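PDB 4AZI: beta-n-acetylhexosaminidase from Streptococcus pneumoniae, which hydrolyses terminal beta-linked N-acetylhexosamine residues from glycans, acting as an exo-beta-D-N-acetylglucosaminidase of glycoside hydrolase family 20. Local coordinates for residues M225-G230 / L246-S251; A114-G119 / G180-A185; I15-K20 / V42-G47. The protein carries 2 engineered substitutions. All blocks are in the same frame, centred on the assembly; numbering follows the deposited sequence.

In the fold
The three contacts pair successive strands of one closed, eight-stranded parallel barrel: contact 3 takes strands one and two, contact 2 the ends of three and four, contact 1 five and six. Contacts 2 and 3 lie about 13 Å apart between centres and join where strand 110-117 runs beside strand 41-45, with A114 N 2.8 Å from L44 O. Contacts 1 and 2 are closer, about 11 Å between centres, and meet where F227 N lies 2.9 Å from G180 O. Contacts 1 and 3 are about 16 Å apart by the same measure. All three reach the bound inhibitor: R19 holds sugar hydroxyls, D182 and E183 two of the inhibitor's nitrogens, and F227 and W250 its acetamido methyl.

Contact 1. Residues M225-G230 / L246-S251; sequences MAFNDG and LISYWS. With OAN (O-(2-acetamido-2-deoxy D-glucopyranosylidene) amino-N-phenylcarbamate), chain C.
N228 lays its amide over the ring of Y249, the two planes 20° apart, with ND2 stacked 3.4 Å above the plane of that ring and displaced from the ring centre. CG stands between the backbone N and the carbonyl carbon (chi1 61°), which brings the amide across the end of the neighbouring strand. There OD1 accepts the backbone N-H of W250 at 3.0 Å, from above the plane of the N228 amide carbonyl, while ND2 donates to S251 O at 2.9 Å. CB of the same side chain packs against I247 CG2 and Y249 CD2. One residue on, D229 OD1 takes the indole N-H of W250 NE1 at 2.7 Å, nearly straight (176°) and in the indole plane, which fixes the rotation of that ring; D229 OD2 is held by the hydroxyl of Y257.

Behind this tight corner, strands 225-227 and 246-249 run parallel as the fifth and sixth staves of the TIM barrel. A226 bonds both ways, its N to L246 O and its O to S248 N, the latter at 2.7 Å; the ladder ends in a weak bond from N228 N to S248 O. On the face shared with F227 and S248, M225 SD lies 3.6 Å from L246 CD2.

Toward the ligand, direct contact between the segments thins out, with F227 CD1 and W250 CD1 4.4 Å apart. The inhibitor methyl CAH fills the place between the rings, over the centre of F227 and nearer the rim of W250, whose CZ3 lies 3.2 Å from inhibitor OAQ. S251, partly exposed, turns OG to G253 N.

Contact 2. Residues A114-G119 / G180-A185; sequences AINSPG and GTDEYA. With OAN (O-(2-acetamido-2-deoxy D-glucopyranosylidene) amino-N-phenylcarbamate), chain C; EDO (1,2-ethanediol), chain F.
OD1 of N116 is gripped by the backbone N-H of T181, 3.0 Å from T181 N, and a water lies equally near. That water also reaches D182 O at 2.7 Å and takes a weak bond from G119 N, so it ties the bend after strand 110-117 to the loop 180-185. G180 CA lies 3.4 Å from N116 OD1, and OD1 sits close against the side of G180 where a side chain would start.

The other end of the amide works on D182. N116 ND2 donates to D182 OD1 at 2.8 Å, on the syn lone pair and in the amide plane, and the amide and carboxylate planes are only 13° apart. Through this nearly coplanar bond N116 acts as a second-shell residue that fixes the tilt of the D182 carboxylate. ND2 has a second acceptor in N48 OD1, which anchors the amide further. CG of D182 lies between the backbone N and the carbonyl carbon (chi1 52°), and this leaves OD2 facing the ligand, where it accepts from inhibitor NAI at 3.0 Å.

Further out, a cis peptide bond precedes P118, whose CG meets the edge of the Y184 ring, 3.7 Å from CD1. E183 extends away from this packing: OE2 accepts from inhibitor NAO at 2.9 Å, OE1 is bonded to H120, and an ethanediol, probably from the crystallisation liquor, bridges both carboxylate oxygens. Adjacent acidic residues just beyond barrel strand four, the first on the acetamido nitrogen and the second on the carbamate nitrogen, where a leaving group would be expected, are consistent with the Asp-Glu pair of substrate-assisted catalysis in family 20.

Contact 3. Residues I15-K20 / V42-G47; sequences IDAGRK and VHLLLG. With OAN (O-(2-acetamido-2-deoxy D-glucopyranosylidene) amino-N-phenylcarbamate), chain C.
L44 and A17 meet side chain to side chain, L44 CD1 lying 3.7 Å from A17 CB. CG of L44 is anti to the backbone N (chi1 -167°), folding CD1 back against the neighbouring strand, while the outer carbons of I15 turn from L44. On the other face of the sheet L45 CD1 lies 3.8 Å from D16 CA.

I15 N bonds H43 O at 2.8 Å, and L45 N bonds I15 O. That oxygen also accepts from A17 N, from the opposite face of its plane, closing an inverse gamma turn centred on D16.

D16 turns its carboxylate onto R19, whose chain is extended from CG to NE. R19 N reaches D16 OD1 from above the carboxylate plane at 3.2 Å, an Asx motif. R19 NH1 forms a salt bridge with D16 OD2 at 2.8 Å, on its syn side, 32° out of that plane, with OD2 at the guanidinium edge. N48 ND2 also bonds OD1, and A330 N bonds OD2. Steadied by D49 on NE, R19 donates from NH2 to inhibitor OAJ at 2.8 Å and, weakly, from NH1 to OAK. An arginine just after the first barrel strand, holding the sugar's 3- and 4-hydroxyls, is typical of the family 20 sugar pocket.

Contact 1. Residues M225-G230 / L246-S251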
loop_
_atom_site.group_PDB
_atom_site.type_symbol
_atom_site.label_atom_id
_atom_site.label_comp_id
_atom_site.label_asym_id
_atom_site.label_seq_id
_atom_site.Cartn_x
_atom_site.Cartn_y
_atom_site.Cartn_z
ATOM N N MET A 225 -7.129 -1.228 6.337
ATOM C CA MET A 225 -6.032 -2.165 6.221
ATOM C C MET A 225 -4.922 -1.680 7.133
ATOM O O MET A 225 -4.749 -0.473 7.313
ATOM C CB MET A 225 -5.539 -2.263 4.770
ATOM C CG MET A 225 -4.503 -3.366 4.568
ATOM S SD MET A 225 -4.153 -3.817 2.857
ATOM C CE MET A 225 -3.205 -2.420 2.282
ATOM N N ALA A 226 -4.192 -2.624 7.724
ATOM C CA ALA A 226 -3.013 -2.311 8.531
ATOM C C ALA A 226 -1.982 -3.420 8.366
ATOM O O ALA A 226 -2.328 -4.529 7.965
ATOM C CB ALA A 226 -3.401 -2.168 9.997
ATOM N N PHE A 227 -0.722 -3.130 8.679
ATOM C CA PHE A 227 0.297 -4.177 8.720
ATOM C C PHE A 227 0.080 -5.044 9.952
ATOM O O PHE A 227 -0.554 -4.623 10.912
ATOM C CB PHE A 227 1.709 -3.598 8.689
ATOM C CG PHE A 227 2.032 -2.886 7.417
ATOM C CD1 PHE A 227 2.049 -3.572 6.207
ATOM C CD2 PHE A 227 2.296 -1.527 7.422
ATOM C CE1 PHE A 227 2.328 -2.912 5.025
ATOM C CE2 PHE A 227 2.581 -0.861 6.248
ATOM C CZ PHE A 227 2.589 -1.551 5.047
ATOM N N ASN A 228 0.592 -6.265 9.915
ATOM C CA ASN A 228 0.252 -7.242 10.948
ATOM C C ASN A 228 0.911 -7.026 12.309
ATOM O O ASN A 228 0.388 -7.500 13.311
ATOM C CB ASN A 228 0.538 -8.663 10.449
ATOM C CG ASN A 228 1.996 -8.877 10.119
ATOM O OD1 ASN A 228 2.471 -8.468 9.061
ATOM N ND2 ASN A 228 2.715 -9.528 11.025
ATOM N N ASP A 229 2.035 -6.304 12.335
ATOM C CA ASP A 229 2.912 -6.202 13.529
ATOM C C ASP A 229 2.189 -6.028 14.868
ATOM O O ASP A 229 2.420 -6.784 15.812
ATOM C CB ASP A 229 3.906 -5.036 13.401
ATOM C CG ASP A 229 4.674 -5.046 12.096
ATOM O OD1 ASP A 229 4.068 -5.263 11.029
ATOM O OD2 ASP A 229 5.892 -4.799 12.142
ATOM N N GLY A 230 1.322 -5.022 14.946
ATOM C CA GLY A 230 0.777 -4.601 16.223
ATOM C C GLY A 230 -0.401 -5.416 16.695
ATOM O O GLY A 230 -0.891 -5.198 17.794
ATOM N N LEU A 246 -8.370 -5.487 7.220
ATOM C CA LEU A 246 -7.635 -6.329 6.280
ATOM C C LEU A 246 -6.156 -6.299 6.666
ATOM O O LEU A 246 -5.563 -5.237 6.729
ATOM C CB LEU A 246 -7.829 -5.840 4.845
ATOM C CG LEU A 246 -7.053 -6.575 3.744
ATOM C CD1 LEU A 246 -7.508 -8.025 3.572
ATOM C CD2 LEU A 246 -7.158 -5.819 2.434
ATOM N N ILE A 247 -5.566 -7.456 6.951
ATOM C CA ILE A 247 -4.209 -7.481 7.502
ATOM C C ILE A 247 -3.168 -7.635 6.376
ATOM O O ILE A 247 -3.142 -8.638 5.652
ATOM C CB ILE A 247 -4.033 -8.596 8.560
ATOM C CG1 ILE A 247 -5.093 -8.518 9.698
ATOM C CG2 ILE A 247 -2.615 -8.639 9.090
ATOM C CD1 ILE A 247 -4.879 -7.431 10.735
ATOM N N SER A 248 -2.312 -6.640 6.225
ATOM C CA SER A 248 -1.213 -6.768 5.280
ATOM C C SER A 248 -0.101 -7.550 5.981
ATOM O O SER A 248 0.671 -6.978 6.746
ATOM C CB SER A 248 -0.756 -5.393 4.795
ATOM O OG SER A 248 0.391 -5.496 3.979
ATOM N N TYR A 249 -0.059 -8.864 5.749
ATOM C CA TYR A 249 0.863 -9.752 6.474
ATOM C C TYR A 249 2.172 -9.941 5.733
ATOM O O TYR A 249 2.204 -10.511 4.641
ATOM C CB TYR A 249 0.234 -11.129 6.796
ATOM C CG TYR A 249 0.943 -11.806 7.957
ATOM C CD1 TYR A 249 2.190 -12.424 7.780
ATOM C CD2 TYR A 249 0.394 -11.795 9.241
ATOM C CE1 TYR A 249 2.858 -13.020 8.846
ATOM C CE2 TYR A 249 1.060 -12.383 10.309
ATOM C CZ TYR A 249 2.298 -12.988 10.103
ATOM O OH TYR A 249 2.965 -13.581 11.157
ATOM N N TRP A 250 3.261 -9.478 6.344
ATOM C CA TRP A 250 4.559 -9.487 5.683
ATOM C C TRP A 250 5.587 -10.380 6.346
ATOM O O TRP A 250 6.488 -10.867 5.680
ATOM C CB TRP A 250 5.077 -8.064 5.534
ATOM C CG TRP A 250 5.426 -7.443 6.849
ATOM C CD1 TRP A 250 4.562 -6.846 7.763
ATOM C CD2 TRP A 250 6.743 -7.385 7.470
ATOM N NE1 TRP A 250 5.245 -6.421 8.867
ATOM C CE2 TRP A 250 6.558 -6.713 8.759
ATOM C CE3 TRP A 250 8.012 -7.798 7.100
ATOM C CZ2 TRP A 250 7.614 -6.472 9.618
ATOM C CZ3 TRP A 250 9.072 -7.554 7.977
ATOM C CH2 TRP A 250 8.876 -6.910 9.209
ATOM N N SER A 251 5.470 -10.587 7.658
ATOM C CA SER A 251 6.433 -11.408 8.429
ATOM C C SER A 251 5.908 -11.726 9.836
ATOM O O SER A 251 5.089 -10.982 10.389
ATOM C CB SER A 251 7.812 -10.715 8.490
ATOM O OG SER A 251 8.710 -11.314 9.408
HETATM C CAH OAN C . 5.774 -3.294 6.971
HETATM C CAG OAN C . 7.232 -3.168 6.504
HETATM O OAN OAN C . 7.649 -3.869 5.593
HETATM N NAI OAN C . 7.969 -2.271 7.162
HETATM C CAB OAN C . 9.388 -1.971 6.877
HETATM C CAC OAN C . 9.480 -0.968 5.725
HETATM O OAJ OAN C . 9.293 0.358 6.236
HETATM C CAD OAN C . 10.824 -1.062 5.018
HETATM O OAK OAN C . 10.833 -0.084 3.987
HETATM C CAE OAN C . 10.978 -2.462 4.403
HETATM C CAF OAN C . 12.316 -2.709 3.699
HETATM O OAM OAN C . 13.390 -2.675 4.643
HETATM O OAL OAN C . 10.782 -3.527 5.372
HETATM C CAA OAN C . 10.208 -3.246 6.581
HETATM N NAY OAN C . 10.366 -4.142 7.532
HETATM O OAQ OAN C . 11.104 -5.241 7.202
HETATM C CAP OAN C . 11.804 -5.783 8.242
HETATM O OAR OAN C . 12.447 -6.820 8.070
HETATM N NAO OAN C . 11.748 -5.130 9.413
HETATM C CAS OAN C . 12.330 -5.526 10.556
HETATM C CAT OAN C . 11.540 -5.593 11.703
HETATM C CAU OAN C . 12.092 -5.994 12.920
HETATM C CAV OAN C . 13.441 -6.333 12.994
HETATM C CAW OAN C . 14.244 -6.267 11.847
HETATM C CAX OAN C . 13.692 -5.862 10.628
#

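Contact 2. Residues A114-G119 / G180-A185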
loop_
_atom_site.group_PDB
_atom_site.type_symbol
_atom_site.label_atom_id
_atom_site.label_comp_id
_atom_site.label_asym_id
_atom_site.label_seq_id
_atom_site.Cartn_x
_atom_site.Cartn_y
_atom_site.Cartn_z
ATOM N N ALA A 114 -1.714 4.484 1.416
ATOM C CA ALA A 114 -1.277 4.302 2.799
ATOM C C ALA A 114 -0.779 5.625 3.390
ATOM O O ALA A 114 -0.020 6.363 2.732
ATOM C CB ALA A 114 -0.192 3.233 2.892
ATOM N N ILE A 115 -1.236 5.926 4.607
ATOM C CA ILE A 115 -0.726 7.042 5.420
ATOM C C ILE A 115 -0.367 6.468 6.781
ATOM O O ILE A 115 -1.256 6.146 7.575
ATOM C CB ILE A 115 -1.773 8.168 5.637
ATOM C CG1 ILE A 115 -2.346 8.701 4.310
ATOM C CG2 ILE A 115 -1.197 9.282 6.517
ATOM C CD1 ILE A 115 -1.382 9.500 3.452
ATOM N N ASN A 116 0.928 6.342 7.054
ATOM C CA ASN A 116 1.394 5.604 8.225
ATOM C C ASN A 116 1.362 6.394 9.522
ATOM O O ASN A 116 1.690 7.568 9.538
ATOM C CB ASN A 116 2.818 5.075 7.987
ATOM C CG ASN A 116 3.030 3.690 8.562
ATOM O OD1 ASN A 116 2.321 3.263 9.483
ATOM N ND2 ASN A 116 3.995 2.969 8.008
ATOM N N SER A 117 0.961 5.719 10.602
ATOM C CA SER A 117 1.052 6.211 11.982
ATOM C C SER A 117 0.760 4.975 12.855
ATOM O O SER A 117 0.284 3.968 12.329
ATOM C CB SER A 117 0.049 7.339 12.250
ATOM O OG SER A 117 -1.289 6.858 12.228
ATOM N N PRO A 118 1.098 5.011 14.164
ATOM C CA PRO A 118 1.860 6.022 14.911
ATOM C C PRO A 118 3.379 5.903 14.724
ATOM O O PRO A 118 4.128 6.701 15.296
ATOM C CB PRO A 118 1.460 5.763 16.367
ATOM C CG PRO A 118 1.101 4.320 16.412
ATOM C CD PRO A 118 0.596 3.936 15.045
ATOM N N GLY A 119 3.829 4.920 13.940
ATOM C CA GLY A 119 5.232 4.833 13.544
ATOM C C GLY A 119 5.396 5.415 12.159
ATOM O O GLY A 119 4.424 5.859 11.557
ATOM N N GLY A 180 -1.451 1.513 8.306
ATOM C CA GLY A 180 -0.079 1.099 8.595
ATOM C C GLY A 180 0.099 0.432 9.941
ATOM O O GLY A 180 -0.342 -0.695 10.133
ATOM N N THR A 181 0.761 1.154 10.853
ATOM C CA THR A 181 1.015 0.772 12.259
ATOM C C THR A 181 2.204 -0.170 12.475
ATOM O O THR A 181 2.424 -0.644 13.593
ATOM C CB THR A 181 -0.246 0.284 13.043
ATOM O OG1 THR A 181 -0.602 -1.042 12.635
ATOM C CG2 THR A 181 -1.424 1.216 12.828
ATOM N N ASP A 182 2.988 -0.415 11.423
ATOM C CA ASP A 182 4.142 -1.307 11.551
ATOM C C ASP A 182 5.227 -0.709 12.434
ATOM O O ASP A 182 5.257 0.493 12.657
ATOM C CB ASP A 182 4.746 -1.685 10.183
ATOM C CG ASP A 182 5.063 -0.478 9.313
ATOM O OD1 ASP A 182 4.239 0.469 9.258
ATOM O OD2 ASP A 182 6.126 -0.494 8.653
ATOM N N GLU A 183 6.094 -1.581 12.941
ATOM C CA GLU A 183 7.358 -1.211 13.579
ATOM C C GLU A 183 7.307 0.023 14.494
ATOM O O GLU A 183 8.032 0.997 14.265
ATOM C CB GLU A 183 8.425 -1.008 12.507
ATOM C CG GLU A 183 8.653 -2.176 11.552
ATOM C CD GLU A 183 9.693 -1.821 10.509
ATOM O OE1 GLU A 183 9.531 -0.772 9.856
ATOM O OE2 GLU A 183 10.688 -2.558 10.357
ATOM N N TYR A 184 6.470 -0.030 15.528
ATOM C CA TYR A 184 6.308 1.085 16.457
ATOM C C TYR A 184 7.648 1.407 17.127
ATOM O O TYR A 184 8.238 0.527 17.772
ATOM C CB TYR A 184 5.256 0.749 17.533
ATOM C CG TYR A 184 4.988 1.895 18.487
ATOM C CD1 TYR A 184 4.013 2.853 18.198
ATOM C CD2 TYR A 184 5.729 2.034 19.667
ATOM C CE1 TYR A 184 3.778 3.918 19.062
ATOM C CE2 TYR A 184 5.504 3.095 20.534
ATOM C CZ TYR A 184 4.527 4.030 20.233
ATOM O OH TYR A 184 4.308 5.087 21.089
ATOM N N ALA A 185 8.119 2.652 16.963
ATOM C CA ALA A 185 9.321 3.157 17.650
ATOM C C ALA A 185 10.570 2.301 17.455
ATOM O O ALA A 185 11.430 2.239 18.343
ATOM C CB ALA A 185 9.051 3.360 19.146
HETATM C CAH OAN C . 5.774 -3.294 6.971
HETATM C CAG OAN C . 7.232 -3.168 6.504
HETATM O OAN OAN C . 7.649 -3.869 5.593
HETATM N NAI OAN C . 7.969 -2.271 7.162
HETATM C CAB OAN C . 9.388 -1.971 6.877
HETATM C CAC OAN C . 9.480 -0.968 5.725
HETATM O OAJ OAN C . 9.293 0.358 6.236
HETATM C CAD OAN C . 10.824 -1.062 5.018
HETATM O OAK OAN C . 10.833 -0.084 3.987
HETATM C CAE OAN C . 10.978 -2.462 4.403
HETATM C CAF OAN C . 12.316 -2.709 3.699
HETATM O OAM OAN C . 13.390 -2.675 4.643
HETATM O OAL OAN C . 10.782 -3.527 5.372
HETATM C CAA OAN C . 10.208 -3.246 6.581
HETATM N NAY OAN C . 10.366 -4.142 7.532
HETATM O OAQ OAN C . 11.104 -5.241 7.202
HETATM C CAP OAN C . 11.804 -5.783 8.242
HETATM O OAR OAN C . 12.447 -6.820 8.070
HETATM N NAO OAN C . 11.748 -5.130 9.413
HETATM C CAS OAN C . 12.330 -5.526 10.556
HETATM C CAT OAN C . 11.540 -5.593 11.703
HETATM C CAU OAN C . 12.092 -5.994 12.920
HETATM C CAV OAN C . 13.441 -6.333 12.994
HETATM C CAW OAN C . 14.244 -6.267 11.847
HETATM C CAX OAN C . 13.692 -5.862 10.628
HETATM C C1 EDO F . 13.450 -0.987 8.981
HETATM O O1 EDO F . 12.546 -1.962 8.445
HETATM C C2 EDO F . 12.954 0.418 8.640
HETATM O O2 EDO F . 11.797 0.723 9.419
HETATM O O HOH W 1 3.638 2.592 12.117
#

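Contact 3. Residues I15-K20 / V42-G47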
loop_
_atom_site.group_PDB
_atom_site.type_symbol
_atom_site.label_atom_id
_atom_site.label_comp_id
_atom_site.label_asym_id
_atom_site.label_seq_id
_atom_site.Cartn_x
_atom_site.Cartn_y
_atom_site.Cartn_z
ATOM N N ILE A 15 4.370 0.761 -3.825
ATOM C CA ILE A 15 5.426 1.744 -4.090
ATOM C C ILE A 15 5.555 2.713 -2.902
ATOM O O ILE A 15 4.604 3.431 -2.559
ATOM C CB ILE A 15 5.151 2.547 -5.398
ATOM C CG1 ILE A 15 5.126 1.644 -6.655
ATOM C CG2 ILE A 15 6.112 3.716 -5.547
ATOM C CD1 ILE A 15 6.437 0.965 -7.037
ATOM N N ASP A 16 6.736 2.724 -2.288
ATOM C CA ASP A 16 7.057 3.601 -1.159
ATOM C C ASP A 16 7.308 5.030 -1.658
ATOM O O ASP A 16 8.455 5.462 -1.811
ATOM C CB ASP A 16 8.278 3.023 -0.402
ATOM C CG ASP A 16 8.629 3.778 0.888
ATOM O OD1 ASP A 16 7.907 4.711 1.309
ATOM O OD2 ASP A 16 9.668 3.425 1.491
ATOM N N ALA A 17 6.224 5.758 -1.922
ATOM C CA ALA A 17 6.316 7.170 -2.304
ATOM C C ALA A 17 6.197 8.061 -1.071
ATOM O O ALA A 17 5.866 9.244 -1.167
ATOM C CB ALA A 17 5.254 7.523 -3.335
ATOM N N GLY A 18 6.437 7.466 0.093
ATOM C CA GLY A 18 6.465 8.193 1.349
ATOM C C GLY A 18 7.865 8.679 1.653
ATOM O O GLY A 18 8.077 9.865 1.902
ATOM N N ARG A 19 8.832 7.765 1.631
ATOM C CA ARG A 19 10.216 8.145 1.877
ATOM C C ARG A 19 10.789 8.920 0.688
ATOM O O ARG A 19 11.619 9.825 0.860
ATOM C CB ARG A 19 11.077 6.909 2.148
ATOM C CG ARG A 19 10.764 6.193 3.449
ATOM C CD ARG A 19 11.796 5.100 3.682
ATOM N NE ARG A 19 11.608 4.382 4.946
ATOM C CZ ARG A 19 11.002 3.203 5.068
ATOM N NH1 ARG A 19 10.481 2.598 4.006
ATOM N NH2 ARG A 19 10.910 2.626 6.262
ATOM N N LYS A 20 10.337 8.566 -0.512
ATOM C CA LYS A 20 10.940 9.078 -1.745
ATOM C C LYS A 20 9.890 9.681 -2.678
ATOM O O LYS A 20 8.781 9.154 -2.799
ATOM C CB LYS A 20 11.700 7.949 -2.441
ATOM C CG LYS A 20 12.546 8.360 -3.638
ATOM C CD LYS A 20 13.308 7.157 -4.179
ATOM C CE LYS A 20 13.976 7.472 -5.516
ATOM N NZ LYS A 20 15.024 8.514 -5.368
ATOM N N VAL A 42 -2.554 -0.649 -7.487
ATOM C CA VAL A 42 -1.302 -0.023 -7.062
ATOM C C VAL A 42 -1.462 0.428 -5.608
ATOM O O VAL A 42 -2.367 1.204 -5.286
ATOM C CB VAL A 42 -0.906 1.174 -7.969
ATOM C CG1 VAL A 42 0.272 1.939 -7.386
ATOM C CG2 VAL A 42 -0.562 0.700 -9.371
ATOM N N HIS A 43 -0.598 -0.089 -4.734
ATOM C CA HIS A 43 -0.576 0.309 -3.336
ATOM C C HIS A 43 0.404 1.426 -3.198
ATOM O O HIS A 43 1.596 1.257 -3.480
ATOM C CB HIS A 43 -0.191 -0.868 -2.450
ATOM C CG HIS A 43 -0.088 -0.529 -0.981
ATOM N ND1 HIS A 43 1.071 -0.162 -0.402
ATOM C CD2 HIS A 43 -1.052 -0.525 0.030
ATOM C CE1 HIS A 43 0.865 0.066 0.910
ATOM N NE2 HIS A 43 -0.432 -0.156 1.174
ATOM N N LEU A 44 -0.090 2.588 -2.781
ATOM C CA LEU A 44 0.742 3.783 -2.735
ATOM C C LEU A 44 0.873 4.377 -1.329
ATOM O O LEU A 44 -0.067 4.971 -0.778
ATOM C CB LEU A 44 0.251 4.824 -3.753
ATOM C CG LEU A 44 1.159 6.023 -4.080
ATOM C CD1 LEU A 44 2.414 5.621 -4.850
ATOM C CD2 LEU A 44 0.385 7.091 -4.850
ATOM N N LEU A 45 2.058 4.200 -0.747
ATOM C CA LEU A 45 2.386 4.845 0.513
ATOM C C LEU A 45 2.647 6.312 0.220
ATOM O O LEU A 45 3.472 6.655 -0.642
ATOM C CB LEU A 45 3.589 4.180 1.194
ATOM C CG LEU A 45 3.391 2.709 1.562
ATOM C CD1 LEU A 45 4.257 1.809 0.685
ATOM C CD2 LEU A 45 3.685 2.464 3.033
ATOM N N LEU A 46 1.891 7.166 0.901
ATOM C CA LEU A 46 1.991 8.605 0.740
ATOM C C LEU A 46 2.545 9.215 2.015
ATOM O O LEU A 46 3.312 10.176 1.971
ATOM C CB LEU A 46 0.626 9.206 0.378
ATOM C CG LEU A 46 0.097 8.806 -1.004
ATOM C CD1 LEU A 46 -1.406 9.026 -1.118
ATOM C CD2 LEU A 46 0.846 9.537 -2.113
ATOM N N GLY A 47 2.142 8.655 3.148
ATOM C CA GLY A 47 2.791 8.936 4.420
ATOM C C GLY A 47 3.552 7.698 4.852
ATOM O O GLY A 47 2.944 6.658 5.116
HETATM C CAH OAN C . 5.774 -3.294 6.971
HETATM C CAG OAN C . 7.232 -3.168 6.504
HETATM O OAN OAN C . 7.649 -3.869 5.593
HETATM N NAI OAN C . 7.969 -2.271 7.162
HETATM C CAB OAN C . 9.388 -1.971 6.877
HETATM C CAC OAN C . 9.480 -0.968 5.725
HETATM O OAJ OAN C . 9.293 0.358 6.236
HETATM C CAD OAN C . 10.824 -1.062 5.018
HETATM O OAK OAN C . 10.833 -0.084 3.987
HETATM C CAE OAN C . 10.978 -2.462 4.403
HETATM C CAF OAN C . 12.316 -2.709 3.699
HETATM O OAM OAN C . 13.390 -2.675 4.643
HETATM O OAL OAN C . 10.782 -3.527 5.372
HETATM C CAA OAN C . 10.208 -3.246 6.581
HETATM N NAY OAN C . 10.366 -4.142 7.532
HETATM O OAQ OAN C . 11.104 -5.241 7.202
HETATM C CAP OAN C . 11.804 -5.783 8.242
HETATM O OAR OAN C . 12.447 -6.820 8.070
HETATM N NAO OAN C . 11.748 -5.130 9.413
HETATM C CAS OAN C . 12.330 -5.526 10.556
HETATM C CAT OAN C . 11.540 -5.593 11.703
HETATM C CAU OAN C . 12.092 -5.994 12.920
HETATM C CAV OAN C . 13.441 -6.333 12.994
HETATM C CAW OAN C . 14.244 -6.267 11.847
HETATM C CAX OAN C . 13.692 -5.862 10.628
#